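Local atomic coordinates of 3-oxosteroid 1-dehydrogenase (PDB entry 7P18), a protein that probably introduces the delta-1 double bond into 3-oxosteroids, using FAD to pass the electrons to an acceptor. Residues A140-E145 and M212-R217; Y191-W196 and H202-G207; Q354-E359 and G367-E372; N445-A448 and K452-E455. All coordinates share one frame; numbering follows the deposited sequence. Where two conformers were deposited one is given.

Interaction 1 of 4, residues A140-E145 and M212-R217; sequences ALLGDE and MAAGLR
Carboxylate oxygen OE1 of Glu-145 is gripped by two groups: a water that donates to it over 2.7 Å and the side-chain amide of Asn-148. The same water accepts from NE of Arg-217, 2.9 Å away and in the guanidinium plane, so the acid and the base are linked by one water instead of pairing directly. Their nearest charged atoms, Glu-145 OE1 and Arg-217 NH2, stay 4.1 Å apart, beyond a salt bridge, with carboxylate and guanidinium planes turned 38° from each other. The opposite charges probably still attract at this range.

Apolar packing accompanies the polar bridge. Leu-142 sends its two methyl groups to different partners: CD1 meets the methyl CB of Ala-214 at 4.0 Å, while CD2 rests 3.5 Å from the carbonyl O of Ala-214 and also touches CB and CG of Arg-217. The arginine can serve both because its CG stands opposite the backbone N (chi1 -178°) and the chain then bends at chi2 (73°), leaving the aliphatic part against leucine and carrying the guanidinium on to the water.

Tyr-42 adds a cation-pi contact to Arg-217 and also touches Leu-142. The contact thus packs the 3-10 turn that follows strand 131-138 against helix 208-222, whose Leu-216 meets helices 17-28 and 543-559.

Interaction 2 of 4, residues Y191-W196 and H202-G207; sequences YLDLPW and HDRKRG
The backbones come nearest at Trp-196 and Arg-204, whose CA atoms lie 7.2 Å apart, where the start of helix 194-197 faces the loop leading into strand 205-206. Two motifs shape these ends: Asp-193 is the centre of an inverse gamma turn just before the helix, and Asp-203 forms an Asx turn, its OD1 accepting from the backbone N of Lys-205.

Arg-204 contributes the largest share of the contact. Its CB sits over the face of the five-membered ring of Trp-196, 3.5 Å from the centroid, a CH-pi contact, and CD continues along the same indole to reach CE3 at 3.4 Å. A bend at chi3 (71°) then brings the guanidinium against the carboxylate of Asp-193, and a side-on salt bridge forms. Arg-204 NE donates to Asp-193 OD2 at 3.1 Å, using the syn lone pair of that oxygen, and Arg-204 NH2 donates to Asp-193 OD1, also at 3.1 Å, from 28° out of the carboxylate plane. A weak third bond links NE to OD1. The other terminal nitrogen, NH1, forms a salt bridge with Asp-138, so this guanidinium is shared between two acids.

A water joins the same pair, donating to Asp-193 OD2 and accepting from the backbone N of Arg-204. Asp-203, by contrast, directs OD2 to Arg-189 on helix 179-191. At the indole edge, Trp-196 NE1 donates to the carbonyl O of His-202 over 2.9 Å, in the ring plane and nearly along the C=O axis, with an N-H...O angle of 167°.

Interaction 3 of 4, residues Q354-E359 and G367-E372; sequences QRFINE and GAAMYE
A loop folding back on the helix that follows it makes this contact: residues 354-359, between strand 347-349 and helix 363-377, lay two apolar side chains against the second turn of that helix. Ile-357 packs on Ala-369, its terminal CD1 3.5 Å from the alanine CB, while CG1 and CB lie a little farther from the same methyl. Phe-356 leans obliquely on the neighbouring backbone, with CD1 3.7 Å from the carbonyl O of Ala-369 and CE1 3.8 Å from CA of Met-370. Its chi1 of 57° holds CG between the backbone N and carbonyl carbon, and from there CE1 of Phe-356 also lies 4.1 Å from CG of Met-370. An alanine in place of Phe-356 would leave the Met-370 side chain without this ring and is likely to open a gap beside the helix backbone.

The loop is braced on its own account: Arg-355 holds Glu-359 side-on, NE donating to OE2 at 2.9 Å with an angle of 172°, and NH2 to OE1. Around the contact, Phe-356 also touches Val-348 of strand 347-349 and Asn-373 farther along helix 363-377, while Met-370 packs on Ala-493 of strand 486-502.

Interaction 4 of 4, residues N445-A448 and K452-E455; sequences NQYA and KDRE
Tyr-447 reaches from helix 434-450 across the loop that follows it. CB lies 3.2 Å from the carbonyl O of Lys-452, whose backbone N in turn makes a weak bond to Tyr-447 O. With CG anti to the carbonyl carbon (chi1 -61°), the ring lies against the loop backbone, and CG and CD1 also meet Lys-452 O, CD1 at 3.3 Å. One face is roofed: N of Arg-454 stands above the ring centre, close to CZ, and CA of Asp-453 makes a CH-pi contact 4.1 Å from the centroid. On one rim CE1 meets CB and CG of Arg-454, both at 3.6 Å; on the other, CD2 and CE2 approach OD1 of Asp-453. At the tip, OH donates to Glu-455 OE2 over 2.5 Å, a short bond that uses the anti lone pair of that oxygen, with ring and carboxylate planes 76° apart. A phenylalanine in its place would probably leave Glu-455 OE2 without its hydroxyl partner and the carboxylate freer to turn.

The roof itself is fixed by an Asx turn, in which Asp-453 OD1 accepts from the backbone N of Glu-455. OD2 of Asp-453 pairs with Arg-355 in a salt bridge, and Arg-454 finds Asp-450 near the helix end. The contact therefore folds the loop before helix 462-466 back over the last turns of helix 434-450, whose Asn-445 and Ala-448 pack on Pro-480.

The four contacts fall into two touching pairs. Interactions 1 and 2, centres about 14 Å apart, meet where Ala-140 CB lies 3.9 Å from Arg-204 CD, and strand 205-206 leads into helix 208-222. Interactions 3 and 4, centres about 17 Å apart, are joined by a salt bridge of 2.8 Å between Arg-355 NH2 and Asp-453 OD2, which couples the ion pair of one loop to the Asx turn of the other. Interactions 1 and 3 lie on opposite sides of the chain's centre, about 40 Å between centres. Interaction 1 does not touch the cofactor, the Arg-217 side chain being about 11 Å from FAD; in interaction 2, that of Asp-203 is about 14 Å from the steroid.

Interaction 1 of 4, residues A140-E145 and M212-R217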
loop_
_atom_site.group_PDB
_atom_site.type_symbol
_atom_site.label_atom_id
_atom_site.label_comp_id
_atom_site.label_asym_id
_atom_site.label_seq_id
_atom_site.Cartn_x
_atom_site.Cartn_y
_atom_site.Cartn_z
ATOM N N ALA A 140 18.050 -14.891 -6.461
ATOM C CA ALA A 140 19.196 -15.827 -6.313
ATOM C C ALA A 140 20.242 -15.194 -5.403
ATOM O O ALA A 140 20.888 -15.935 -4.644
ATOM C CB ALA A 140 19.785 -16.207 -7.657
ATOM N N LEU A 141 20.362 -13.853 -5.387
ATOM C CA LEU A 141 21.366 -13.164 -4.518
ATOM C C LEU A 141 21.046 -13.384 -3.040
ATOM O O LEU A 141 21.940 -13.179 -2.193
ATOM C CB LEU A 141 21.417 -11.667 -4.845
ATOM C CG LEU A 141 21.780 -11.293 -6.282
ATOM C CD1 LEU A 141 21.567 -9.797 -6.509
ATOM C CD2 LEU A 141 23.218 -11.655 -6.606
ATOM N N LEU A 142 19.827 -13.814 -2.696
ATOM C CA LEU A 142 19.464 -14.079 -1.284
ATOM C C LEU A 142 19.981 -15.445 -0.787
ATOM O O LEU A 142 19.934 -15.660 0.445
ATOM C CB LEU A 142 17.944 -14.008 -1.154
ATOM C CG LEU A 142 17.357 -12.616 -1.399
ATOM C CD1 LEU A 142 15.856 -12.725 -1.517
ATOM C CD2 LEU A 142 17.775 -11.667 -0.282
ATOM N N GLY A 143 20.407 -16.340 -1.680
ATOM C CA GLY A 143 20.664 -17.749 -1.317
ATOM C C GLY A 143 19.481 -18.323 -0.541
ATOM O O GLY A 143 18.314 -18.084 -0.947
ATOM N N ASP A 144 19.757 -18.990 0.583
ATOM C CA ASP A 144 18.733 -19.744 1.348
ATOM C C ASP A 144 17.723 -18.780 1.996
ATOM O O ASP A 144 16.623 -19.246 2.325
ATOM C CB ASP A 144 19.381 -20.668 2.376
ATOM C CG ASP A 144 20.169 -21.802 1.747
ATOM O OD1 ASP A 144 19.752 -22.314 0.690
ATOM O OD2 ASP A 144 21.200 -22.148 2.319
ATOM N N GLU A 145 18.027 -17.478 2.112
ATOM C CA GLU A 145 17.068 -16.497 2.711
ATOM C C GLU A 145 15.889 -16.221 1.776
ATOM O O GLU A 145 14.851 -15.713 2.260
ATOM C CB GLU A 145 17.803 -15.236 3.164
ATOM C CG GLU A 145 18.608 -15.462 4.436
ATOM C CD GLU A 145 17.803 -15.957 5.626
ATOM O OE1 GLU A 145 16.565 -15.746 5.654
ATOM O OE2 GLU A 145 18.408 -16.597 6.491
ATOM N N MET A 212 11.468 -4.779 -3.586
ATOM C CA MET A 212 11.841 -3.871 -2.483
ATOM C C MET A 212 12.277 -4.695 -1.258
ATOM O O MET A 212 13.371 -4.451 -0.735
ATOM C CB MET A 212 10.652 -2.963 -2.155
ATOM C CG MET A 212 10.901 -2.009 -1.018
ATOM S SD MET A 212 9.449 -0.989 -0.740
ATOM C CE MET A 212 8.328 -2.207 -0.085
ATOM N N ALA A 213 11.446 -5.641 -0.810
ATOM C CA ALA A 213 11.710 -6.458 0.388
ATOM C C ALA A 213 12.909 -7.382 0.161
ATOM O O ALA A 213 13.768 -7.482 1.064
ATOM C CB ALA A 213 10.465 -7.213 0.792
ATOM N N ALA A 214 13.010 -8.019 -0.994
ATOM C CA ALA A 214 14.185 -8.864 -1.344
ATOM C C ALA A 214 15.457 -8.020 -1.321
ATOM O O ALA A 214 16.470 -8.430 -0.692
ATOM C CB ALA A 214 13.981 -9.444 -2.724
ATOM N N GLY A 215 15.413 -6.868 -2.009
ATOM C CA GLY A 215 16.592 -5.965 -2.094
ATOM C C GLY A 215 17.035 -5.479 -0.729
ATOM O O GLY A 215 18.237 -5.454 -0.475
ATOM N N LEU A 216 16.099 -5.115 0.162
ATOM C CA LEU A 216 16.469 -4.614 1.512
ATOM C C LEU A 216 16.995 -5.792 2.341
ATOM O O LEU A 216 17.972 -5.612 3.116
ATOM C CB LEU A 216 15.273 -3.920 2.161
ATOM C CG LEU A 216 14.877 -2.586 1.511
ATOM C CD1 LEU A 216 13.515 -2.120 2.027
ATOM C CD2 LEU A 216 15.938 -1.527 1.804
ATOM N N ARG A 217 16.422 -6.983 2.162
ATOM C CA ARG A 217 16.935 -8.167 2.900
ATOM C C ARG A 217 18.389 -8.405 2.486
ATOM O O ARG A 217 19.217 -8.646 3.351
ATOM C CB ARG A 217 16.076 -9.408 2.672
ATOM C CG ARG A 217 16.578 -10.605 3.468
ATOM C CD ARG A 217 16.284 -10.443 4.927
ATOM N NE ARG A 217 16.851 -11.454 5.810
ATOM C CZ ARG A 217 18.087 -11.444 6.311
ATOM N NH1 ARG A 217 18.955 -10.501 5.982
ATOM N NH2 ARG A 217 18.470 -12.419 7.113
HETATM O O HOH W 1 15.521 -13.697 7.135
#

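Interaction 2 of 4, residues Y191-W196 and H202-G207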
loop_
_atom_site.group_PDB
_atom_site.type_symbol
_atom_site.label_atom_id
_atom_site.label_comp_id
_atom_site.label_asym_id
_atom_site.label_seq_id
_atom_site.Cartn_x
_atom_site.Cartn_y
_atom_site.Cartn_z
ATOM N N TYR A 191 10.435 -18.801 -18.559
ATOM C CA TYR A 191 10.541 -20.202 -19.049
ATOM C C TYR A 191 11.993 -20.507 -19.418
ATOM O O TYR A 191 12.429 -21.630 -19.151
ATOM C CB TYR A 191 9.503 -20.456 -20.133
ATOM C CG TYR A 191 8.111 -20.603 -19.568
ATOM C CD1 TYR A 191 7.785 -21.681 -18.760
ATOM C CD2 TYR A 191 7.113 -19.690 -19.850
ATOM C CE1 TYR A 191 6.516 -21.833 -18.222
ATOM C CE2 TYR A 191 5.837 -19.820 -19.317
ATOM C CZ TYR A 191 5.533 -20.902 -18.504
ATOM O OH TYR A 191 4.274 -21.069 -17.989
ATOM N N LEU A 192 12.752 -19.538 -19.918
ATOM C CA LEU A 192 14.145 -19.776 -20.377
ATOM C C LEU A 192 15.129 -19.628 -19.210
ATOM O O LEU A 192 16.360 -19.702 -19.452
ATOM C CB LEU A 192 14.441 -18.819 -21.532
ATOM C CG LEU A 192 13.325 -18.741 -22.582
ATOM C CD1 LEU A 192 13.816 -18.058 -23.850
ATOM C CD2 LEU A 192 12.742 -20.114 -22.907
ATOM N N ASP A 193 14.625 -19.465 -17.981
ATOM C CA ASP A 193 15.461 -19.265 -16.766
ATOM C C ASP A 193 15.807 -20.651 -16.216
ATOM O O ASP A 193 15.382 -20.970 -15.088
ATOM C CB ASP A 193 14.718 -18.389 -15.747
ATOM C CG ASP A 193 15.613 -17.747 -14.703
ATOM O OD1 ASP A 193 16.842 -17.769 -14.897
ATOM O OD2 ASP A 193 15.068 -17.233 -13.693
ATOM N N LEU A 194 16.527 -21.470 -16.996
ATOM C CA LEU A 194 16.430 -22.956 -16.880
ATOM C C LEU A 194 17.137 -23.475 -15.628
ATOM O O LEU A 194 16.504 -24.185 -14.846
ATOM C CB LEU A 194 16.884 -23.655 -18.166
ATOM N N PRO A 195 18.415 -23.132 -15.338
ATOM C CA PRO A 195 19.061 -23.698 -14.149
ATOM C C PRO A 195 18.126 -23.543 -12.927
ATOM O O PRO A 195 18.001 -24.482 -12.133
ATOM C CB PRO A 195 20.393 -22.944 -14.009
ATOM C CG PRO A 195 20.531 -22.094 -15.265
ATOM C CD PRO A 195 19.242 -22.151 -16.060
ATOM N N TRP A 196 17.422 -22.403 -12.851
ATOM C CA TRP A 196 16.522 -21.997 -11.734
ATOM C C TRP A 196 15.138 -22.662 -11.853
ATOM O O TRP A 196 14.594 -23.077 -10.811
ATOM C CB TRP A 196 16.401 -20.462 -11.667
ATOM C CG TRP A 196 15.415 -19.995 -10.641
ATOM C CD1 TRP A 196 14.061 -19.894 -10.780
ATOM C CD2 TRP A 196 15.717 -19.584 -9.299
ATOM N NE1 TRP A 196 13.499 -19.442 -9.610
ATOM C CE2 TRP A 196 14.493 -19.243 -8.685
ATOM C CE3 TRP A 196 16.901 -19.450 -8.570
ATOM C CZ2 TRP A 196 14.418 -18.779 -7.372
ATOM C CZ3 TRP A 196 16.826 -19.013 -7.262
ATOM C CH2 TRP A 196 15.605 -18.651 -6.684
ATOM N N HIS A 202 8.612 -20.316 -8.525
ATOM C CA HIS A 202 8.634 -18.836 -8.320
ATOM C C HIS A 202 9.595 -18.202 -9.328
ATOM O O HIS A 202 10.714 -18.731 -9.500
ATOM C CB HIS A 202 9.107 -18.481 -6.903
ATOM C CG HIS A 202 8.184 -18.928 -5.822
ATOM N ND1 HIS A 202 6.829 -18.656 -5.856
ATOM C CD2 HIS A 202 8.426 -19.577 -4.664
ATOM C CE1 HIS A 202 6.262 -19.137 -4.765
ATOM N NE2 HIS A 202 7.236 -19.716 -4.016
ATOM N N ASP A 203 9.202 -17.075 -9.928
ATOM C CA ASP A 203 10.141 -16.263 -10.740
ATOM C C ASP A 203 11.285 -15.865 -9.821
ATOM O O ASP A 203 11.033 -15.387 -8.686
ATOM C CB ASP A 203 9.431 -15.070 -11.381
ATOM C CG ASP A 203 10.224 -14.354 -12.448
ATOM O OD1 ASP A 203 11.451 -14.595 -12.558
ATOM O OD2 ASP A 203 9.604 -13.500 -13.114
ATOM N N ARG A 204 12.500 -16.135 -10.272
ATOM C CA ARG A 204 13.766 -15.716 -9.634
ATOM C C ARG A 204 13.840 -14.173 -9.560
ATOM O O ARG A 204 14.481 -13.631 -8.624
ATOM C CB ARG A 204 14.915 -16.245 -10.492
ATOM C CG ARG A 204 16.289 -15.860 -9.979
ATOM C CD ARG A 204 17.353 -16.733 -10.600
ATOM N NE ARG A 204 17.524 -16.422 -11.997
ATOM C CZ ARG A 204 18.423 -15.577 -12.474
ATOM N NH1 ARG A 204 19.245 -14.931 -11.666
ATOM N NH2 ARG A 204 18.493 -15.378 -13.776
ATOM N N LYS A 205 13.341 -13.527 -10.598
ATOM C CA LYS A 205 13.211 -12.053 -10.668
ATOM C C LYS A 205 11.972 -11.668 -9.870
ATOM O O LYS A 205 10.863 -12.229 -10.123
ATOM C CB LYS A 205 13.099 -11.545 -12.105
ATOM C CG LYS A 205 14.285 -11.866 -13.003
ATOM C CD LYS A 205 15.555 -11.305 -12.488
ATOM C CE LYS A 205 16.721 -11.628 -13.385
ATOM N NZ LYS A 205 17.836 -10.690 -13.140
ATOM N N ARG A 206 12.152 -10.732 -8.949
ATOM C CA ARG A 206 11.041 -10.170 -8.147
ATOM C C ARG A 206 10.802 -8.720 -8.587
ATOM O O ARG A 206 11.751 -8.011 -8.934
ATOM C CB ARG A 206 11.388 -10.313 -6.661
ATOM C CG ARG A 206 11.901 -11.676 -6.209
ATOM C CD ARG A 206 11.023 -12.841 -6.621
ATOM N NE ARG A 206 9.643 -12.728 -6.197
ATOM C CZ ARG A 206 8.603 -13.373 -6.734
ATOM N NH1 ARG A 206 8.752 -14.206 -7.751
ATOM N NH2 ARG A 206 7.391 -13.176 -6.248
ATOM N N GLY A 207 9.543 -8.312 -8.556
ATOM C CA GLY A 207 9.078 -6.959 -8.893
ATOM C C GLY A 207 8.324 -6.316 -7.750
ATOM O O GLY A 207 8.009 -7.008 -6.750
HETATM O O HOH W 2 12.615 -17.240 -12.944
#

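Interaction 3 of 4, residues Q354-E359 and G367-E372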
loop_
_atom_site.group_PDB
_atom_site.type_symbol
_atom_site.label_atom_id
_atom_site.label_comp_id
_atom_site.label_asym_id
_atom_site.label_seq_id
_atom_site.Cartn_x
_atom_site.Cartn_y
_atom_site.Cartn_z
ATOM N N GLN A 354 -27.822 3.691 -6.591
ATOM C CA GLN A 354 -27.351 5.047 -6.978
ATOM C C GLN A 354 -25.823 5.083 -6.899
ATOM O O GLN A 354 -25.245 4.472 -5.948
ATOM C CB GLN A 354 -27.901 6.135 -6.055
ATOM C CG GLN A 354 -29.413 6.131 -5.838
ATOM C CD GLN A 354 -29.705 6.866 -4.541
ATOM O OE1 GLN A 354 -29.037 6.696 -3.508
ATOM N NE2 GLN A 354 -30.715 7.709 -4.564
ATOM N N ARG A 355 -25.192 5.838 -7.799
ATOM C CA ARG A 355 -23.745 6.162 -7.702
ATOM C C ARG A 355 -23.522 7.188 -6.595
ATOM O O ARG A 355 -24.419 8.028 -6.368
ATOM C CB ARG A 355 -23.202 6.659 -9.048
ATOM C CG ARG A 355 -23.167 5.580 -10.117
ATOM C CD ARG A 355 -22.731 6.158 -11.460
ATOM N NE ARG A 355 -21.369 6.681 -11.419
ATOM C CZ ARG A 355 -20.987 7.903 -11.791
ATOM N NH1 ARG A 355 -21.858 8.782 -12.257
ATOM N NH2 ARG A 355 -19.710 8.252 -11.682
ATOM N N PHE A 356 -22.346 7.180 -5.946
ATOM C CA PHE A 356 -22.045 8.139 -4.839
ATOM C C PHE A 356 -20.598 8.627 -4.890
ATOM O O PHE A 356 -20.245 9.552 -4.075
ATOM C CB PHE A 356 -22.337 7.527 -3.471
ATOM C CG PHE A 356 -21.623 6.248 -3.157
ATOM C CD1 PHE A 356 -20.388 6.263 -2.562
ATOM C CD2 PHE A 356 -22.180 5.019 -3.484
ATOM C CE1 PHE A 356 -19.721 5.082 -2.301
ATOM C CE2 PHE A 356 -21.508 3.838 -3.247
ATOM C CZ PHE A 356 -20.265 3.869 -2.650
ATOM N N ILE A 357 -19.791 8.045 -5.786
ATOM C CA ILE A 357 -18.333 8.311 -5.871
ATOM C C ILE A 357 -17.872 8.184 -7.319
ATOM O O ILE A 357 -18.255 7.218 -7.999
ATOM C CB ILE A 357 -17.544 7.383 -4.930
ATOM C CG1 ILE A 357 -16.054 7.728 -4.866
ATOM C CG2 ILE A 357 -17.742 5.888 -5.237
ATOM C CD1 ILE A 357 -15.728 9.098 -4.317
ATOM N N ASN A 358 -16.962 9.084 -7.713
ATOM C CA ASN A 358 -16.081 8.890 -8.888
ATOM C C ASN A 358 -15.459 7.503 -8.796
ATOM O O ASN A 358 -14.642 7.269 -7.883
ATOM C CB ASN A 358 -15.051 10.016 -9.022
ATOM C CG ASN A 358 -14.077 9.813 -10.172
ATOM O OD1 ASN A 358 -14.202 8.880 -10.957
ATOM N ND2 ASN A 358 -13.103 10.707 -10.281
ATOM N N GLU A 359 -15.773 6.585 -9.719
ATOM C CA GLU A 359 -15.222 5.210 -9.642
ATOM C C GLU A 359 -13.696 5.226 -9.773
ATOM O O GLU A 359 -13.067 4.325 -9.253
ATOM C CB GLU A 359 -15.767 4.277 -10.719
ATOM C CG GLU A 359 -17.229 3.898 -10.516
ATOM C CD GLU A 359 -18.278 4.915 -10.888
ATOM O OE1 GLU A 359 -17.925 5.966 -11.513
ATOM O OE2 GLU A 359 -19.439 4.682 -10.523
ATOM N N GLY A 367 -12.780 4.712 -0.201
ATOM C CA GLY A 367 -13.143 4.158 1.121
ATOM C C GLY A 367 -13.875 5.178 1.975
ATOM O O GLY A 367 -14.984 4.862 2.508
ATOM N N ALA A 368 -13.351 6.395 2.082
ATOM C CA ALA A 368 -13.982 7.453 2.893
ATOM C C ALA A 368 -15.387 7.739 2.371
ATOM O O ALA A 368 -16.289 7.937 3.197
ATOM C CB ALA A 368 -13.144 8.703 2.895
ATOM N N ALA A 369 -15.589 7.726 1.052
ATOM C CA ALA A 369 -16.885 8.035 0.431
ATOM C C ALA A 369 -17.864 6.891 0.717
ATOM O O ALA A 369 -19.061 7.193 0.786
ATOM C CB ALA A 369 -16.737 8.263 -1.060
ATOM N N MET A 370 -17.397 5.648 0.805
ATOM C CA MET A 370 -18.292 4.488 1.158
ATOM C C MET A 370 -18.891 4.757 2.555
ATOM O O MET A 370 -20.122 4.677 2.722
ATOM C CB MET A 370 -17.537 3.163 1.152
ATOM C CG MET A 370 -17.099 2.706 -0.236
ATOM S SD MET A 370 -16.101 1.272 -0.215
ATOM C CE MET A 370 -17.225 0.011 0.395
ATOM N N TYR A 371 -18.060 5.161 3.507
ATOM C CA TYR A 371 -18.525 5.475 4.892
ATOM C C TYR A 371 -19.436 6.689 4.852
ATOM O O TYR A 371 -20.478 6.714 5.545
ATOM C CB TYR A 371 -17.357 5.608 5.865
ATOM C CG TYR A 371 -16.793 4.300 6.345
ATOM C CD1 TYR A 371 -17.484 3.502 7.256
ATOM C CD2 TYR A 371 -15.599 3.805 5.852
ATOM C CE1 TYR A 371 -16.968 2.292 7.694
ATOM C CE2 TYR A 371 -15.061 2.612 6.287
ATOM C CZ TYR A 371 -15.772 1.827 7.185
ATOM O OH TYR A 371 -15.220 0.669 7.600
ATOM N N GLU A 372 -19.097 7.700 4.070
ATOM C CA GLU A 372 -19.903 8.939 4.009
ATOM C C GLU A 372 -21.286 8.601 3.453
ATOM O O GLU A 372 -22.308 9.058 4.049
ATOM C CB GLU A 372 -19.207 10.016 3.178
ATOM C CG GLU A 372 -19.825 11.384 3.323
ATOM C CD GLU A 372 -21.103 11.650 2.549
ATOM O OE1 GLU A 372 -21.380 10.897 1.561
ATOM O OE2 GLU A 372 -21.835 12.615 2.940
#

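Interaction 4 of 4, residues N445-A448 and K452-E455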
loop_
_atom_site.group_PDB
_atom_site.type_symbol
_atom_site.label_atom_id
_atom_site.label_comp_id
_atom_site.label_asym_id
_atom_site.label_seq_id
_atom_site.Cartn_x
_atom_site.Cartn_y
_atom_site.Cartn_z
ATOM N N ASN A 445 -24.723 5.529 -19.821
ATOM C CA ASN A 445 -24.720 5.377 -21.297
ATOM C C ASN A 445 -24.752 6.773 -21.936
ATOM O O ASN A 445 -24.016 6.977 -22.924
ATOM C CB ASN A 445 -25.825 4.391 -21.714
ATOM C CG ASN A 445 -25.501 2.972 -21.276
ATOM O OD1 ASN A 445 -24.409 2.717 -20.757
ATOM N ND2 ASN A 445 -26.448 2.052 -21.432
ATOM N N GLN A 446 -25.526 7.703 -21.382
ATOM C CA GLN A 446 -25.551 9.111 -21.853
ATOM C C GLN A 446 -24.178 9.751 -21.624
ATOM O O GLN A 446 -23.673 10.411 -22.555
ATOM C CB GLN A 446 -26.579 9.958 -21.123
ATOM C CG GLN A 446 -28.025 9.501 -21.275
ATOM C CD GLN A 446 -28.891 10.404 -20.425
ATOM O OE1 GLN A 446 -28.496 11.527 -20.117
ATOM N NE2 GLN A 446 -30.068 9.930 -20.034
ATOM N N TYR A 447 -23.590 9.563 -20.433
ATOM C CA TYR A 447 -22.277 10.151 -20.083
ATOM C C TYR A 447 -21.201 9.647 -21.055
ATOM O O TYR A 447 -20.329 10.442 -21.502
ATOM C CB TYR A 447 -21.898 9.829 -18.635
ATOM C CG TYR A 447 -22.830 10.357 -17.576
ATOM C CD1 TYR A 447 -23.684 11.426 -17.818
ATOM C CD2 TYR A 447 -22.808 9.828 -16.285
ATOM C CE1 TYR A 447 -24.531 11.914 -16.832
ATOM C CE2 TYR A 447 -23.653 10.305 -15.293
ATOM C CZ TYR A 447 -24.517 11.348 -15.564
ATOM O OH TYR A 447 -25.334 11.828 -14.589
ATOM N N ALA A 448 -21.216 8.345 -21.361
ATOM C CA ALA A 448 -20.183 7.705 -22.200
ATOM C C ALA A 448 -20.234 8.304 -23.621
ATOM O O ALA A 448 -19.138 8.450 -24.248
ATOM C CB ALA A 448 -20.331 6.208 -22.209
ATOM N N LYS A 452 -18.660 12.910 -20.646
ATOM C CA LYS A 452 -18.776 13.738 -19.418
ATOM C C LYS A 452 -19.688 13.042 -18.400
ATOM O O LYS A 452 -20.901 12.893 -18.642
ATOM C CB LYS A 452 -19.256 15.152 -19.750
ATOM C CG LYS A 452 -18.362 15.915 -20.723
ATOM C CD LYS A 452 -17.013 16.279 -20.138
ATOM C CE LYS A 452 -16.591 17.698 -20.445
ATOM N NZ LYS A 452 -15.814 18.259 -19.314
ATOM N N ASP A 453 -19.104 12.643 -17.273
ATOM C CA ASP A 453 -19.844 12.142 -16.097
ATOM C C ASP A 453 -20.338 13.378 -15.357
ATOM O O ASP A 453 -19.523 14.039 -14.667
ATOM C CB ASP A 453 -18.936 11.223 -15.281
ATOM C CG ASP A 453 -19.450 10.945 -13.881
ATOM O OD1 ASP A 453 -20.636 11.265 -13.594
ATOM O OD2 ASP A 453 -18.647 10.440 -13.061
ATOM N N ARG A 454 -21.620 13.687 -15.509
ATOM C CA ARG A 454 -22.200 14.961 -15.017
ATOM C C ARG A 454 -22.314 14.956 -13.492
ATOM O O ARG A 454 -22.495 16.035 -12.951
ATOM C CB ARG A 454 -23.581 15.204 -15.626
ATOM C CG ARG A 454 -23.566 15.371 -17.137
ATOM C CD ARG A 454 -22.845 16.630 -17.611
ATOM N NE ARG A 454 -22.784 16.690 -19.071
ATOM C CZ ARG A 454 -22.076 17.556 -19.788
ATOM N NH1 ARG A 454 -21.322 18.471 -19.200
ATOM N NH2 ARG A 454 -22.089 17.478 -21.110
ATOM N N GLU A 455 -22.209 13.802 -12.818
ATOM C CA GLU A 455 -22.360 13.722 -11.342
ATOM C C GLU A 455 -21.003 13.701 -10.641
ATOM O O GLU A 455 -20.829 14.449 -9.684
ATOM C CB GLU A 455 -23.233 12.521 -10.982
ATOM C CG GLU A 455 -24.692 12.771 -11.341
ATOM C CD GLU A 455 -25.553 11.535 -11.233
ATOM O OE1 GLU A 455 -25.856 11.139 -10.099
ATOM O OE2 GLU A 455 -25.873 10.943 -12.283
#